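Local coordinates for protein 2-oxo-1,2-dihydroquinoline 8-monooxygenase, oxygenase component (Pseudomonas putida, PDB 1Z02) that probably acts as the oxygenase component of a Rieske-type monooxygenase, pairing a [2Fe-2S] cluster with a separate iron ion to hydroxylate 2-oxoquinoline, at residues 189-194 with 329-334. Numbering follows the deposited sequence.
Sequences PSVLDD and WEILVR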
loop_
_atom_site.group_PDB
_atom_site.type_symbol
_atom_site.label_atom_id
_atom_site.label_comp_id
_atom_site.label_asym_id
_atom_site.label_seq_id
_atom_site.Cartn_x
_atom_site.Cartn_y
_atom_site.Cartn_z
ATOM N N PRO A 189 -14.430 -28.398 -30.097
ATOM C CA PRO A 189 -15.757 -28.249 -29.504
ATOM C C PRO A 189 -15.906 -26.908 -28.791
ATOM O O PRO A 189 -14.918 -26.253 -28.467
ATOM C CB PRO A 189 -15.834 -29.430 -28.542
ATOM C CG PRO A 189 -14.422 -29.560 -28.074
ATOM C CD PRO A 189 -13.636 -29.401 -29.364
ATOM N N SER A 190 -17.151 -26.507 -28.559
ATOM C CA SER A 190 -17.469 -25.252 -27.876
ATOM C C SER A 190 -18.036 -25.609 -26.503
ATOM O O SER A 190 -18.472 -26.746 -26.298
ATOM C CB SER A 190 -18.512 -24.470 -28.684
ATOM O OG SER A 190 -18.939 -23.307 -27.995
ATOM N N VAL A 191 -18.028 -24.678 -25.551
ATOM C CA VAL A 191 -18.595 -25.009 -24.249
ATOM C C VAL A 191 -20.123 -25.045 -24.392
ATOM O O VAL A 191 -20.841 -25.479 -23.488
ATOM C CB VAL A 191 -18.209 -23.991 -23.123
ATOM C CG1 VAL A 191 -16.743 -23.787 -23.092
ATOM C CG2 VAL A 191 -18.976 -22.727 -23.258
ATOM N N LEU A 192 -20.616 -24.607 -25.551
ATOM C CA LEU A 192 -22.053 -24.600 -25.832
ATOM C C LEU A 192 -22.530 -25.935 -26.402
ATOM O O LEU A 192 -23.727 -26.216 -26.415
ATOM C CB LEU A 192 -22.409 -23.479 -26.823
ATOM C CG LEU A 192 -22.253 -22.022 -26.375
ATOM C CD1 LEU A 192 -22.594 -21.110 -27.534
ATOM C CD2 LEU A 192 -23.170 -21.737 -25.192
ATOM N N ASP A 193 -21.589 -26.755 -26.864
ATOM C CA ASP A 193 -21.913 -28.052 -27.454
ATOM C C ASP A 193 -22.465 -29.064 -26.454
ATOM O O ASP A 193 -22.088 -29.079 -25.280
ATOM C CB ASP A 193 -20.678 -28.646 -28.146
ATOM C CG ASP A 193 -20.309 -27.909 -29.413
ATOM O OD1 ASP A 193 -19.187 -28.114 -29.914
ATOM O OD2 ASP A 193 -21.146 -27.137 -29.915
ATOM N N ASP A 194 -23.371 -29.915 -26.929
ATOM C CA ASP A 194 -23.946 -30.936 -26.071
ATOM C C ASP A 194 -22.843 -31.913 -25.663
ATOM O O ASP A 194 -21.972 -32.252 -26.468
ATOM C CB ASP A 194 -25.065 -31.684 -26.804
ATOM C CG ASP A 194 -26.368 -30.894 -26.849
ATOM O OD1 ASP A 194 -27.340 -31.381 -27.467
ATOM O OD2 ASP A 194 -26.426 -29.795 -26.258
ATOM N N TRP A 329 -8.513 -17.256 -16.618
ATOM C CA TRP A 329 -9.165 -18.550 -16.775
ATOM C C TRP A 329 -8.451 -19.419 -17.801
ATOM O O TRP A 329 -8.011 -18.929 -18.841
ATOM C CB TRP A 329 -10.619 -18.369 -17.222
ATOM C CG TRP A 329 -11.523 -17.782 -16.183
ATOM C CD1 TRP A 329 -11.457 -16.526 -15.639
ATOM C CD2 TRP A 329 -12.658 -18.419 -15.581
ATOM N NE1 TRP A 329 -12.484 -16.348 -14.740
ATOM C CE2 TRP A 329 -13.235 -17.495 -14.684
ATOM C CE3 TRP A 329 -13.243 -19.688 -15.713
ATOM C CZ2 TRP A 329 -14.372 -17.795 -13.924
ATOM C CZ3 TRP A 329 -14.372 -19.987 -14.958
ATOM C CH2 TRP A 329 -14.922 -19.043 -14.075
ATOM N N GLU A 330 -8.333 -20.708 -17.486
ATOM C CA GLU A 330 -7.722 -21.693 -18.378
ATOM C C GLU A 330 -8.597 -22.934 -18.340
ATOM O O GLU A 330 -8.666 -23.592 -17.310
ATOM C CB GLU A 330 -6.341 -22.126 -17.899
ATOM C CG GLU A 330 -5.281 -21.079 -17.866
ATOM C CD GLU A 330 -4.004 -21.637 -17.304
ATOM O OE1 GLU A 330 -3.376 -22.488 -17.971
ATOM O OE2 GLU A 330 -3.639 -21.244 -16.181
ATOM N N ILE A 331 -9.275 -23.253 -19.436
ATOM C CA ILE A 331 -10.079 -24.464 -19.450
ATOM C C ILE A 331 -9.807 -25.305 -20.686
ATOM O O ILE A 331 -9.418 -24.791 -21.742
ATOM C CB ILE A 331 -11.619 -24.173 -19.380
ATOM C CG1 ILE A 331 -12.093 -23.501 -20.673
ATOM C CG2 ILE A 331 -11.935 -23.337 -18.148
ATOM C CD1 ILE A 331 -13.586 -23.410 -20.810
ATOM N N LEU A 332 -10.004 -26.609 -20.531
ATOM C CA LEU A 332 -9.830 -27.565 -21.616
ATOM C C LEU A 332 -11.198 -28.187 -21.804
ATOM O O LEU A 332 -11.842 -28.595 -20.837
ATOM C CB LEU A 332 -8.806 -28.643 -21.245
ATOM C CG LEU A 332 -7.369 -28.149 -21.100
ATOM C CD1 LEU A 332 -6.470 -29.274 -20.653
ATOM C CD2 LEU A 332 -6.910 -27.567 -22.425
ATOM N N VAL A 333 -11.639 -28.243 -23.052
ATOM C CA VAL A 333 -12.946 -28.790 -23.370
ATOM C C VAL A 333 -12.825 -29.980 -24.312
ATOM O O VAL A 333 -11.997 -29.981 -25.223
ATOM C CB VAL A 333 -13.836 -27.710 -24.041
ATOM C CG1 VAL A 333 -15.235 -28.260 -24.276
ATOM C CG2 VAL A 333 -13.905 -26.458 -23.160
ATOM N N ARG A 334 -13.637 -31.001 -24.061
ATOM C CA ARG A 334 -13.675 -32.193 -24.904
ATOM C C ARG A 334 -15.069 -32.792 -24.796
ATOM O O ARG A 334 -15.589 -32.964 -23.694
ATOM C CB ARG A 334 -12.646 -33.234 -24.461
ATOM C CG ARG A 334 -12.583 -34.419 -25.417
ATOM C CD ARG A 334 -11.766 -35.586 -24.900
ATOM N NE ARG A 334 -11.743 -36.667 -25.886
ATOM C CZ ARG A 334 -10.663 -37.027 -26.574
ATOM N NH1 ARG A 334 -10.735 -38.018 -27.455
ATOM N NH2 ARG A 334 -9.507 -36.409 -26.379
#
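Val333, on strand 325-335, is wedged between Pro189 and Val191 of the loop that leads into strand 196-206, and its two methyls divide the work. Val333 CG1, anti to the backbone N (chi1 -176°), reaches Pro189 CG at 4.1 Å and lies equally far from Ser190 O. Val333 CG2 meets Val191 CG1 at 3.9 Å, the two valines crossing at about a right angle. Val191 CG1 also touches Ile331 CD1 at 3.9 Å, so one branch bridges two residues of the strand. Pro189 and Val333 instead slide past each other in opposite directions, and Pro189 CG comes to 3.8 Å from Val333 O. This buried part is closed by neighbouring strands: Val198 packs on both Ile331 and Val333, and Val313 on Pro189. Toward Arg334 the contact thins to Pro189 CG against Arg334 CA at 4.2 Å, and Arg334, partly exposed, starts its side chain away from the loop. Val191 sits within a type I turn from Ser190 to Asp193. Asp193 OD1 takes the N-H of Ser190 at 2.9 Å from above its carboxylate plane, and Ser190 OG forms an ST turn with Leu192 N. These bonds, with Arg172 and Asn145 outside, help set the loop's shape; Pro189 O bonds Tyr315 OH on the next strand, whereas 189-194 meets 329-334 through van der Waals contact, chiefly of methyl and ring carbons.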